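Local structure of Galactose/lactose metabolism regulatory protein GAL80 (3E1K) at residues S156-L165 and V313-F322. The protein represses the lactose and galactose metabolic genes of Kluyveromyces lactis, apparently by blocking the transcriptional activator LAC9 when no inducing sugar is present. Residues are numbered along the deposited sequence; the frame is centred on the assembly and turned at random.
Sequences SPYIVRAKEL and VEISNLVLYF
Tyr158, near the start of helix 157-165, lies against the backbone of Leu318 just before strand 319-322 begins. Its CB faces Leu318 CD1, and with CG anti to the carbonyl carbon (chi1 -46°) the ring is carried across to 313-322. CG and CD1 stay beside that same methyl; farther out, CE1 comes near Leu318 N and CD2 lies 3.5 Å from Leu318 O, an oxygen to which CE2 and CZ are modelled closer than can be trusted. The peptide group joining Leu318 to Val319 lies over one ring face, nearer the rim than the centre. At the tip, OH hydrogen-bonds Leu371 N, while Asn317 OD1 sits at the ring edge, its spacing equally doubtful. Tyrosine suits this place: a flat apolar ring can lie along a backbone, and its hydroxyl still reaches a polar group beyond. With Leu318 cut back to an alanine, CB and the near part of the Tyr158 ring would probably lose their apolar neighbour. The helix packs on one face of the large mixed sheet of the C-terminal domain, its axis 8.6 Å from that of the strand and inclined to it by only 16°, so Tyr158, Ala162 and Leu165 follow one another along the strand. Leu320 suits its place by branching: CD2 reaches Leu165 CD1 (4.3 Å) and Arg161 CG, CD1 reaches Ala162 CB (4.4 Å). The charged end of Arg161 continues to a salt bridge with Glu367 on the adjoining strand. Phe322 offers broad apolar surface to Leu165 CD1, 3.4 Å from its CG. The backbone N of Asn317 hydrogen-bonds a polar side chain of the bound activator peptide.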
loop_
_atom_site.group_PDB
_atom_site.type_symbol
_atom_site.label_atom_id
_atom_site.label_comp_id
_atom_site.label_asym_id
_atom_site.label_seq_id
_atom_site.Cartn_x
_atom_site.Cartn_y
_atom_site.Cartn_z
ATOM N N SER A 156 -22.947 5.042 3.662
ATOM C CA SER A 156 -22.563 5.806 2.487
ATOM C C SER A 156 -22.980 5.223 1.162
ATOM O O SER A 156 -22.656 4.066 0.882
ATOM C CB SER A 156 -21.050 6.047 2.387
ATOM O OG SER A 156 -20.777 5.872 1.048
ATOM N N PRO A 157 -23.739 5.975 0.378
ATOM C CA PRO A 157 -24.119 5.369 -0.895
ATOM C C PRO A 157 -22.873 4.672 -1.493
ATOM O O PRO A 157 -22.951 3.502 -1.933
ATOM C CB PRO A 157 -24.581 6.536 -1.759
ATOM C CG PRO A 157 -25.052 7.564 -0.752
ATOM C CD PRO A 157 -24.270 7.345 0.531
ATOM N N TYR A 158 -21.692 5.291 -1.462
ATOM C CA TYR A 158 -20.491 4.656 -2.035
ATOM C C TYR A 158 -20.135 3.293 -1.408
ATOM O O TYR A 158 -19.688 2.388 -2.082
ATOM C CB TYR A 158 -19.299 5.633 -2.011
ATOM C CG TYR A 158 -19.807 6.909 -2.522
ATOM C CD1 TYR A 158 -20.219 7.888 -1.648
ATOM C CD2 TYR A 158 -20.090 7.062 -3.882
ATOM C CE1 TYR A 158 -20.776 9.067 -2.104
ATOM C CE2 TYR A 158 -20.720 8.235 -4.363
ATOM C CZ TYR A 158 -21.055 9.240 -3.436
ATOM O OH TYR A 158 -21.588 10.446 -3.779
ATOM N N ILE A 159 -20.349 3.156 -0.104
ATOM C CA ILE A 159 -19.972 1.927 0.498
ATOM C C ILE A 159 -21.016 0.891 0.126
ATOM O O ILE A 159 -20.678 -0.052 -0.612
ATOM C CB ILE A 159 -20.149 2.040 1.981
ATOM C CG1 ILE A 159 -19.416 3.223 2.588
ATOM C CG2 ILE A 159 -19.987 0.651 2.579
ATOM C CD1 ILE A 159 -18.030 3.166 2.131
ATOM N N VAL A 160 -22.227 1.034 0.653
ATOM C CA VAL A 160 -23.262 0.083 0.312
ATOM C C VAL A 160 -23.149 -0.346 -1.164
ATOM O O VAL A 160 -23.095 -1.567 -1.439
ATOM C CB VAL A 160 -24.666 0.726 0.641
ATOM C CG1 VAL A 160 -25.804 -0.325 0.523
ATOM C CG2 VAL A 160 -24.669 1.456 2.024
ATOM N N ARG A 161 -23.065 0.608 -2.077
ATOM C CA ARG A 161 -22.954 0.269 -3.493
ATOM C C ARG A 161 -21.909 -0.723 -3.886
ATOM O O ARG A 161 -22.177 -1.533 -4.739
ATOM C CB ARG A 161 -22.821 1.496 -4.393
ATOM C CG ARG A 161 -22.790 1.100 -5.855
ATOM C CD ARG A 161 -24.186 0.763 -6.352
ATOM N NE ARG A 161 -24.094 0.667 -7.784
ATOM C CZ ARG A 161 -24.635 -0.349 -8.431
ATOM N NH1 ARG A 161 -25.154 -1.376 -7.693
ATOM N NH2 ARG A 161 -24.555 -0.515 -9.733
ATOM N N ALA A 162 -20.708 -0.640 -3.328
ATOM C CA ALA A 162 -19.559 -1.520 -3.590
ATOM C C ALA A 162 -20.007 -2.844 -3.021
ATOM O O ALA A 162 -20.128 -3.876 -3.727
ATOM C CB ALA A 162 -18.359 -1.052 -2.793
ATOM N N LYS A 163 -20.244 -2.779 -1.716
ATOM C CA LYS A 163 -20.770 -3.924 -1.002
ATOM C C LYS A 163 -21.841 -4.691 -1.850
ATOM O O LYS A 163 -21.731 -5.912 -2.067
ATOM C CB LYS A 163 -21.355 -3.457 0.316
ATOM C CG LYS A 163 -21.653 -4.604 1.228
ATOM C CD LYS A 163 -22.105 -4.238 2.626
ATOM C CE LYS A 163 -22.814 -5.412 3.230
ATOM N NZ LYS A 163 -21.840 -6.548 3.609
ATOM N N GLU A 164 -22.866 -4.024 -2.413
ATOM C CA GLU A 164 -23.824 -4.736 -3.278
ATOM C C GLU A 164 -23.079 -5.305 -4.541
ATOM O O GLU A 164 -23.302 -6.480 -4.959
ATOM C CB GLU A 164 -24.838 -3.732 -3.792
ATOM C CG GLU A 164 -25.790 -3.081 -2.800
ATOM C CD GLU A 164 -26.487 -1.865 -3.424
ATOM O OE1 GLU A 164 -25.814 -0.804 -3.506
ATOM O OE2 GLU A 164 -27.645 -1.916 -3.898
ATOM N N LEU A 165 -22.240 -4.475 -5.134
ATOM C CA LEU A 165 -21.591 -4.950 -6.344
ATOM C C LEU A 165 -20.913 -6.295 -6.160
ATOM O O LEU A 165 -21.211 -7.266 -6.861
ATOM C CB LEU A 165 -20.573 -3.924 -6.798
ATOM C CG LEU A 165 -21.213 -2.709 -7.430
ATOM C CD1 LEU A 165 -20.153 -1.938 -8.190
ATOM C CD2 LEU A 165 -21.999 -3.622 -8.350
ATOM N N VAL A 313 -14.173 9.428 4.761
ATOM C CA VAL A 313 -15.204 8.717 4.042
ATOM C C VAL A 313 -16.568 8.741 4.733
ATOM O O VAL A 313 -17.685 8.621 4.216
ATOM C CB VAL A 313 -14.719 7.263 3.928
ATOM C CG1 VAL A 313 -14.585 6.699 5.330
ATOM C CG2 VAL A 313 -15.587 6.398 3.024
ATOM N N GLU A 314 -16.331 8.786 6.032
ATOM C CA GLU A 314 -17.381 8.735 7.026
ATOM C C GLU A 314 -18.289 9.917 6.818
ATOM O O GLU A 314 -19.457 9.873 7.047
ATOM C CB GLU A 314 -16.697 8.877 8.382
ATOM C CG GLU A 314 -15.280 8.339 8.289
ATOM C CD GLU A 314 -14.243 9.328 8.760
ATOM O OE1 GLU A 314 -14.719 10.104 9.630
ATOM O OE2 GLU A 314 -13.079 9.265 8.284
ATOM N N ILE A 315 -17.633 10.973 6.393
ATOM C CA ILE A 315 -18.247 12.263 6.176
ATOM C C ILE A 315 -18.262 12.488 4.655
ATOM O O ILE A 315 -19.071 13.271 4.196
ATOM C CB ILE A 315 -17.311 13.361 6.679
ATOM C CG1 ILE A 315 -16.904 13.138 8.164
ATOM C CG2 ILE A 315 -17.798 14.709 6.253
ATOM C CD1 ILE A 315 -15.616 13.793 8.557
ATOM N N SER A 316 -17.293 11.968 3.906
ATOM C CA SER A 316 -17.191 12.235 2.455
ATOM C C SER A 316 -18.098 11.688 1.376
ATOM O O SER A 316 -18.674 10.585 1.465
ATOM C CB SER A 316 -15.768 12.240 1.936
ATOM O OG SER A 316 -15.084 13.366 2.459
ATOM N N ASN A 317 -18.189 12.546 0.365
ATOM C CA ASN A 317 -19.061 12.260 -0.754
ATOM C C ASN A 317 -17.906 11.871 -1.634
ATOM O O ASN A 317 -16.977 12.683 -1.828
ATOM C CB ASN A 317 -19.688 13.546 -1.300
ATOM C CG ASN A 317 -20.562 13.334 -2.551
ATOM O OD1 ASN A 317 -21.371 12.408 -2.611
ATOM N ND2 ASN A 317 -20.405 14.202 -3.539
ATOM N N LEU A 318 -17.933 10.599 -2.055
ATOM C CA LEU A 318 -16.893 10.079 -2.929
ATOM C C LEU A 318 -17.468 9.749 -4.314
ATOM O O LEU A 318 -18.597 10.124 -4.675
ATOM C CB LEU A 318 -16.215 8.863 -2.335
ATOM C CG LEU A 318 -16.541 8.827 -0.851
ATOM C CD1 LEU A 318 -17.128 7.438 -0.443
ATOM C CD2 LEU A 318 -15.458 9.317 0.126
ATOM N N VAL A 319 -16.682 8.950 -5.025
ATOM C CA VAL A 319 -17.072 8.501 -6.343
ATOM C C VAL A 319 -16.656 7.076 -6.522
ATOM O O VAL A 319 -15.586 6.651 -6.143
ATOM C CB VAL A 319 -16.239 9.250 -7.298
ATOM C CG1 VAL A 319 -16.416 8.657 -8.674
ATOM C CG2 VAL A 319 -16.758 10.641 -7.304
ATOM N N LEU A 320 -17.511 6.324 -7.174
ATOM C CA LEU A 320 -17.187 4.940 -7.342
ATOM C C LEU A 320 -17.144 4.418 -8.751
ATOM O O LEU A 320 -18.130 4.386 -9.467
ATOM C CB LEU A 320 -18.163 4.071 -6.593
ATOM C CG LEU A 320 -17.698 2.629 -6.695
ATOM C CD1 LEU A 320 -17.122 2.344 -5.317
ATOM C CD2 LEU A 320 -19.113 2.008 -6.697
ATOM N N TYR A 321 -15.970 3.892 -9.057
ATOM C CA TYR A 321 -15.776 3.367 -10.373
ATOM C C TYR A 321 -15.728 1.901 -10.158
ATOM O O TYR A 321 -15.018 1.365 -9.308
ATOM C CB TYR A 321 -14.390 3.730 -10.903
ATOM C CG TYR A 321 -14.149 5.230 -10.934
ATOM C CD1 TYR A 321 -13.403 5.880 -9.935
ATOM C CD2 TYR A 321 -14.635 5.994 -11.995
ATOM C CE1 TYR A 321 -13.131 7.224 -10.008
ATOM C CE2 TYR A 321 -14.378 7.346 -12.079
ATOM C CZ TYR A 321 -13.645 7.955 -11.076
ATOM O OH TYR A 321 -13.423 9.308 -11.099
ATOM N N PHE A 322 -16.464 1.243 -11.022
ATOM C CA PHE A 322 -16.336 -0.173 -10.937
ATOM C C PHE A 322 -16.202 -0.648 -12.370
ATOM O O PHE A 322 -16.657 -0.025 -13.299
ATOM C CB PHE A 322 -17.596 -0.688 -10.296
ATOM C CG PHE A 322 -18.126 -1.932 -10.939
ATOM C CD1 PHE A 322 -17.901 -3.212 -10.429
ATOM C CD2 PHE A 322 -18.885 -1.816 -12.088
ATOM C CE1 PHE A 322 -18.414 -4.352 -11.027
ATOM C CE2 PHE A 322 -19.370 -2.950 -12.715
ATOM C CZ PHE A 322 -19.151 -4.214 -12.188
#